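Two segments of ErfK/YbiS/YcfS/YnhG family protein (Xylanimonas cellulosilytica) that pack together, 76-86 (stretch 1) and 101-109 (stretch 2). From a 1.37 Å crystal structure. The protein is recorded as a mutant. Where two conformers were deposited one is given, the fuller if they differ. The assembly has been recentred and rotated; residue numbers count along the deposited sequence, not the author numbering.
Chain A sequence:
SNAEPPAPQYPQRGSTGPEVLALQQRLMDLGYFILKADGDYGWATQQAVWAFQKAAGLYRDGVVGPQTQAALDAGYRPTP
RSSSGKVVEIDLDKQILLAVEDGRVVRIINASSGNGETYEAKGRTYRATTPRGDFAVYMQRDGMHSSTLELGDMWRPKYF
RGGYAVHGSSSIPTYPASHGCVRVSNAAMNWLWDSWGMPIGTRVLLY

Stretch 1, residues 76-86: YRPTPRSSSGK
Stretch 2 (101-109) EDGRVVRII

What does Val105, which has the most surface covered, pack against? It lies in the strand 104-109 (phi/psi -73/126, chi1 t), with its CA-to-CB bond toward stretch 1, an irregular segment without helix or long strand. Val105 CG2 sits 3.8 Å from Pro80 CD and 3.5 Å from Pro78 O, so the buried methyl meets both prolines. Three residues on, Ile108 (chi1 m, chi2 90°) also points toward stretch 1 and brings its CG1 to 3.8 Å from Pro78 CD.

What does Arg77 add? Its backbone is extended (-137/140), and the side chain, with chi angles -71°, 163°, 44° and 87°, reaches the backbone of Val105. Arg77 NH2 donates to Val105 O at 2.9 Å and 161°; a weak bond from Arg77 NH1 to the same oxygen is longer, 3.4 Å at 132°. The carbonyl thus lies at the edge of the guanidinium, near its plane. One water accepts a weak bond from Arg77 NH1 and donates to Val105 O and Val106 O.

How does Gly103 meet stretch 1? It stands in a type I' turn from Glu101 to Arg104, with phi/psi 72/10 after Asp102 at 57/43. Gly103 CA is 4.0 Å from Ser83 CA and makes a CA-H...O contact with Ser82 O at 3.4 Å. An ideal CB on Gly103 would lie 3.4 Å from both Ser82 O and Ser83 O, a close fit but not a clash; the positive phi by itself favours glycine.

What fixes the register beside the turn? Lys86 and Glu101 form an antiparallel non-hydrogen-bonded pair, CA to CA 4.5 Å, with both side chains on the same sheet face. Next to it, Asp102 N donates to Gly85 O and Gly85 N to Asp102 OD1, each at 2.9 Å; chi1 m lets the carboxylate turn back although the CA-to-CB bond points away.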

# COMPACT_ATOMS: atom_id res chain seq x y z
N TYR A 76 9.97 -4.39 12.67
CA TYR A 76 8.79 -5.14 12.30
C TYR A 76 8.63 -5.19 10.78
O TYR A 76 8.59 -4.18 10.11
CB TYR A 76 7.49 -4.61 12.87
CG TYR A 76 6.31 -5.51 12.53
CD1 TYR A 76 6.08 -6.68 13.23
CD2 TYR A 76 5.62 -5.33 11.37
CE1 TYR A 76 5.12 -7.60 12.80
CE2 TYR A 76 4.67 -6.20 10.93
CZ TYR A 76 4.46 -7.34 11.61
OH TYR A 76 3.48 -8.22 11.19
N ARG A 77 8.48 -6.44 10.28
CA ARG A 77 8.14 -6.72 8.87
C ARG A 77 7.09 -7.81 8.88
O ARG A 77 7.21 -8.80 9.63
CB ARG A 77 9.31 -7.14 8.06
CG ARG A 77 10.30 -6.01 7.80
CD ARG A 77 11.64 -6.49 7.37
NE ARG A 77 11.65 -7.54 6.38
CZ ARG A 77 11.61 -7.43 5.05
NH1 ARG A 77 11.46 -6.32 4.43
NH2 ARG A 77 11.72 -8.51 4.37
N PRO A 78 6.07 -7.71 8.01
CA PRO A 78 5.07 -8.78 7.98
C PRO A 78 5.67 -10.10 7.36
O PRO A 78 6.62 -10.02 6.59
CB PRO A 78 3.99 -8.20 7.12
CG PRO A 78 4.61 -7.17 6.35
CD PRO A 78 5.78 -6.64 7.05
N THR A 79 5.09 -11.22 7.78
CA THR A 79 5.48 -12.53 7.24
C THR A 79 4.56 -12.88 6.06
O THR A 79 3.33 -12.90 6.29
CB THR A 79 5.40 -13.59 8.33
OG1 THR A 79 6.27 -13.26 9.39
CG2 THR A 79 5.74 -14.90 7.81
N PRO A 80 5.10 -13.15 4.89
CA PRO A 80 4.20 -13.45 3.76
C PRO A 80 3.63 -14.89 3.91
O PRO A 80 4.22 -15.73 4.67
CB PRO A 80 5.08 -13.39 2.58
CG PRO A 80 6.43 -13.67 3.11
CD PRO A 80 6.50 -13.22 4.52
N ARG A 81 2.57 -15.18 3.18
CA ARG A 81 2.03 -16.50 3.13
C ARG A 81 2.69 -17.41 2.07
O ARG A 81 2.73 -18.64 2.27
CB ARG A 81 0.54 -16.46 2.87
CG ARG A 81 -0.23 -15.84 4.01
CD ARG A 81 -1.69 -16.17 3.91
NE ARG A 81 -2.45 -15.57 5.01
CZ ARG A 81 -3.73 -15.87 5.28
NH1 ARG A 81 -4.45 -16.64 4.36
NH2 ARG A 81 -4.27 -15.18 6.26
N SER A 82 3.14 -16.83 0.96
CA SER A 82 3.74 -17.62 -0.07
C SER A 82 5.17 -17.95 0.29
O SER A 82 5.82 -17.26 1.08
CB SER A 82 3.63 -16.89 -1.42
OG SER A 82 4.43 -15.70 -1.43
N SER A 83 5.69 -19.01 -0.36
CA SER A 83 7.06 -19.55 -0.23
C SER A 83 8.00 -19.49 -1.42
O SER A 83 9.25 -19.56 -1.31
CB SER A 83 6.99 -21.00 0.12
OG SER A 83 6.39 -21.12 1.38
N SER A 84 7.42 -19.45 -2.59
CA SER A 84 8.23 -19.44 -3.75
C SER A 84 7.67 -18.55 -4.82
O SER A 84 6.48 -18.32 -4.91
CB SER A 84 8.37 -20.85 -4.28
OG SER A 84 7.10 -21.31 -4.62
N GLY A 85 8.60 -18.02 -5.60
CA GLY A 85 8.32 -17.19 -6.75
C GLY A 85 7.89 -15.81 -6.42
O GLY A 85 7.96 -15.39 -5.25
N LYS A 86 7.52 -15.08 -7.43
CA LYS A 86 7.10 -13.69 -7.28
C LYS A 86 5.60 -13.66 -7.03
O LYS A 86 4.80 -14.23 -7.84
CB LYS A 86 7.50 -12.97 -8.52
CG LYS A 86 7.06 -11.53 -8.46
CD LYS A 86 7.62 -10.67 -9.56
CE LYS A 86 9.05 -10.36 -9.37
NZ LYS A 86 9.63 -9.37 -10.30
N GLU A 101 9.11 -12.15 -3.02
CA GLU A 101 9.92 -13.03 -3.89
C GLU A 101 10.53 -14.14 -3.07
O GLU A 101 11.23 -13.93 -2.09
CB GLU A 101 11.01 -12.30 -4.57
CG GLU A 101 10.61 -11.28 -5.56
CD GLU A 101 11.87 -10.71 -6.26
OE1 GLU A 101 12.03 -9.47 -6.25
OE2 GLU A 101 12.73 -11.50 -6.62
N ASP A 102 10.20 -15.39 -3.38
CA ASP A 102 10.78 -16.55 -2.72
C ASP A 102 10.56 -16.51 -1.20
O ASP A 102 11.47 -16.78 -0.41
CB ASP A 102 12.23 -16.75 -3.14
CG ASP A 102 12.38 -17.11 -4.62
OD1 ASP A 102 11.43 -17.68 -5.19
OD2 ASP A 102 13.51 -16.86 -5.13
N GLY A 103 9.34 -16.13 -0.82
CA GLY A 103 8.92 -16.08 0.59
C GLY A 103 9.54 -14.95 1.39
O GLY A 103 9.41 -14.91 2.66
N ARG A 104 10.21 -14.01 0.74
CA ARG A 104 10.81 -12.83 1.39
C ARG A 104 10.02 -11.60 0.90
O ARG A 104 9.82 -11.38 -0.29
CB ARG A 104 12.29 -12.66 0.93
CG ARG A 104 13.01 -11.36 1.42
CD ARG A 104 14.47 -11.18 0.90
NE ARG A 104 14.78 -11.14 -0.58
CZ ARG A 104 14.87 -10.06 -1.38
NH1 ARG A 104 14.63 -8.83 -0.90
NH2 ARG A 104 15.16 -10.21 -2.68
N VAL A 105 9.62 -10.74 1.83
CA VAL A 105 8.99 -9.47 1.46
C VAL A 105 10.06 -8.58 0.90
O VAL A 105 11.06 -8.23 1.61
CB VAL A 105 8.31 -8.84 2.69
CG1 VAL A 105 7.77 -7.50 2.38
CG2 VAL A 105 7.24 -9.78 3.18
N VAL A 106 9.82 -8.07 -0.29
CA VAL A 106 10.70 -7.11 -0.94
C VAL A 106 10.28 -5.67 -0.61
O VAL A 106 11.12 -4.82 -0.28
CB VAL A 106 10.78 -7.36 -2.48
CG1 VAL A 106 11.64 -6.32 -3.19
CG2 VAL A 106 11.26 -8.76 -2.74
N ARG A 107 8.96 -5.43 -0.68
CA ARG A 107 8.42 -4.14 -0.28
C ARG A 107 7.07 -4.31 0.34
O ARG A 107 6.28 -5.21 0.01
CB ARG A 107 8.21 -3.09 -1.44
CG ARG A 107 9.40 -2.49 -2.11
CD ARG A 107 10.31 -1.63 -1.23
NE ARG A 107 11.34 -1.06 -2.08
CZ ARG A 107 12.45 -1.73 -2.44
NH1 ARG A 107 12.67 -2.97 -2.04
NH2 ARG A 107 13.32 -1.22 -3.27
N ILE A 108 6.80 -3.40 1.28
CA ILE A 108 5.48 -3.23 1.88
C ILE A 108 4.94 -1.89 1.37
O ILE A 108 5.64 -0.87 1.56
CB ILE A 108 5.51 -3.23 3.42
CG1 ILE A 108 6.23 -4.43 4.01
CG2 ILE A 108 4.06 -3.13 3.94
CD1 ILE A 108 7.69 -4.25 4.24
N ILE A 109 3.72 -1.89 0.83
CA ILE A 109 3.15 -0.73 0.19
C ILE A 109 1.79 -0.43 0.84
O ILE A 109 0.96 -1.37 0.97
CB ILE A 109 3.05 -0.99 -1.34
CG1 ILE A 109 4.43 -0.98 -1.95
CG2 ILE A 109 2.18 0.03 -2.03
CD1 ILE A 109 4.53 -1.66 -3.30
O HOH W 1 12.86 -5.52 1.89
O HOH W 2 10.53 -11.51 4.59
O HOH W 3 7.04 -15.97 -2.53
O HOH W 4 12.21 -9.13 -9.13